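Local coordinates for RIM-binding protein, isoform F (Drosophila melanogaster, PDB 6Q9M) that probably links synaptic vesicle recruitment to release sites at the presynaptic active zone, this part being its central array of fibronectin type III domains, at residues Gln130-Val135 and Val140-Pro145. Sequence-based numbering, arbitrary orientation.
Sequences QHVVCV and VRTVKP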
# COMPACT_ATOMS: atom_id res chain seq x y z
N GLN A 130 1.50 16.74 6.48
CA GLN A 130 0.98 15.82 7.48
C GLN A 130 -0.26 15.11 6.93
O GLN A 130 -1.00 15.64 6.10
CB GLN A 130 0.63 16.57 8.76
CG GLN A 130 1.79 17.30 9.37
CD GLN A 130 1.43 17.88 10.72
OE1 GLN A 130 1.66 17.27 11.77
NE2 GLN A 130 0.86 19.07 10.71
N HIS A 131 -0.48 13.90 7.42
CA HIS A 131 -1.64 13.13 7.00
C HIS A 131 -2.42 12.67 8.22
O HIS A 131 -1.84 12.41 9.28
CB HIS A 131 -1.24 11.95 6.13
CG HIS A 131 -0.68 12.36 4.80
ND1 HIS A 131 -1.48 12.72 3.73
CD2 HIS A 131 0.59 12.50 4.38
CE1 HIS A 131 -0.72 13.03 2.70
NE2 HIS A 131 0.54 12.92 3.07
N VAL A 132 -3.74 12.58 8.05
CA VAL A 132 -4.66 12.23 9.12
C VAL A 132 -5.31 10.91 8.76
O VAL A 132 -5.92 10.78 7.68
CB VAL A 132 -5.73 13.33 9.31
CG1 VAL A 132 -6.85 12.82 10.17
CG2 VAL A 132 -5.12 14.57 9.94
N VAL A 133 -5.21 9.93 9.65
CA VAL A 133 -5.82 8.62 9.47
C VAL A 133 -7.17 8.62 10.20
O VAL A 133 -7.27 9.04 11.36
CB VAL A 133 -4.91 7.50 9.98
CG1 VAL A 133 -5.52 6.15 9.68
CG2 VAL A 133 -3.51 7.64 9.35
N CYS A 134 -8.21 8.20 9.49
CA CYS A 134 -9.58 8.20 9.99
C CYS A 134 -10.14 6.80 9.85
O CYS A 134 -10.07 6.21 8.76
CB CYS A 134 -10.44 9.21 9.24
SG CYS A 134 -10.02 10.94 9.60
N VAL A 135 -10.69 6.27 10.93
CA VAL A 135 -11.34 4.96 10.93
C VAL A 135 -12.81 5.20 11.19
O VAL A 135 -13.17 5.82 12.20
CB VAL A 135 -10.72 4.02 11.97
CG1 VAL A 135 -11.16 2.58 11.74
CG2 VAL A 135 -9.21 4.12 11.93
N VAL A 140 -8.00 9.02 14.20
CA VAL A 140 -7.26 8.31 15.24
C VAL A 140 -5.82 8.80 15.34
O VAL A 140 -5.25 8.76 16.44
CB VAL A 140 -7.29 6.78 15.06
CG1 VAL A 140 -8.72 6.26 15.21
CG2 VAL A 140 -6.69 6.38 13.69
N ARG A 141 -5.24 9.32 14.26
CA ARG A 141 -3.84 9.74 14.33
C ARG A 141 -3.51 10.77 13.26
O ARG A 141 -3.99 10.68 12.13
CB ARG A 141 -2.86 8.55 14.19
CG ARG A 141 -2.65 7.71 15.46
CD ARG A 141 -3.56 6.45 15.46
NE ARG A 141 -3.82 5.86 16.78
CZ ARG A 141 -4.36 4.66 16.98
NH1 ARG A 141 -4.70 3.90 15.96
NH2 ARG A 141 -4.57 4.23 18.22
N THR A 142 -2.71 11.77 13.65
CA THR A 142 -2.07 12.66 12.70
C THR A 142 -0.60 12.28 12.58
O THR A 142 0.10 12.13 13.59
CB THR A 142 -2.22 14.11 13.14
OG1 THR A 142 -3.62 14.42 13.23
CG2 THR A 142 -1.56 15.05 12.15
N VAL A 143 -0.12 12.13 11.35
CA VAL A 143 1.18 11.52 11.08
C VAL A 143 2.08 12.54 10.38
O VAL A 143 1.63 13.32 9.54
CB VAL A 143 1.03 10.22 10.25
CG1 VAL A 143 0.97 10.50 8.78
CG2 VAL A 143 2.16 9.28 10.57
N LYS A 144 3.36 12.53 10.76
CA LYS A 144 4.27 13.58 10.34
C LYS A 144 4.66 13.41 8.87
O LYS A 144 4.55 12.31 8.32
CB LYS A 144 5.52 13.57 11.25
CG LYS A 144 6.22 12.22 11.35
CD LYS A 144 7.43 12.27 12.30
CE LYS A 144 8.43 11.15 11.98
NZ LYS A 144 9.76 11.34 12.62
N PRO A 145 5.15 14.48 8.23
CA PRO A 145 5.54 14.37 6.82
C PRO A 145 6.60 13.30 6.62
O PRO A 145 7.44 13.06 7.49
CB PRO A 145 6.11 15.77 6.49
CG PRO A 145 5.87 16.63 7.71
CD PRO A 145 5.62 15.74 8.85
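H131 touches V143 with its CB, 3.7 Å from V143 CG1, and the imidazole lies beyond that contact, continuing into the domain. There the ring packs edge-to-face with W122. V143 offers this methyl because CG1 sits between its own backbone N and carbonyl carbon (chi1 86°). The second flat group, the carboxamide of Q130, is carried by an extended chain to the margin of T142, with OE1 3.9 Å from T142 CG2. Farther back along that chain, Q130 CG runs beside the P145 ring and reaches its CD at 4.2 Å, both side chains pointing the same way.

Backbone pairing sets the register of H131 against V143. The two form an antiparallel hydrogen-bonded pair, with V143 N to H131 O at 2.7 Å and H131 N to V143 O at 3.0 Å. V132 and T142 follow as a non-hydrogen-bonded pair, where their side chains cross at an angle, CG2 of V132 touching OG1 of T142. On the next pair, V133 N donates to R141 O at 2.9 Å, but V133 O accepts from V140 N, also at 2.9 Å, with the donor tilted 17° from the carbonyl plane. V140 and R141 thus both face V133, a classic beta bulge. The irregularity accompanies a contact of V140 CG2 with V135 CG2 at 3.8 Å, and V140 and V133 both touch I152 of strand 149-152.

H131, V133, V143 and the base of R141 share one face, from which the guanidinium of R141 leads away from strand 131-135; V132 and T142 occupy the other. Strand 131-135 also pairs with strand 160-167, leaving strand 138-143 outermost. Strands 131-135 and 138-143 form the C-C' hairpin of the four-stranded C'-C-F-G sheet of a fibronectin type III beta-sandwich.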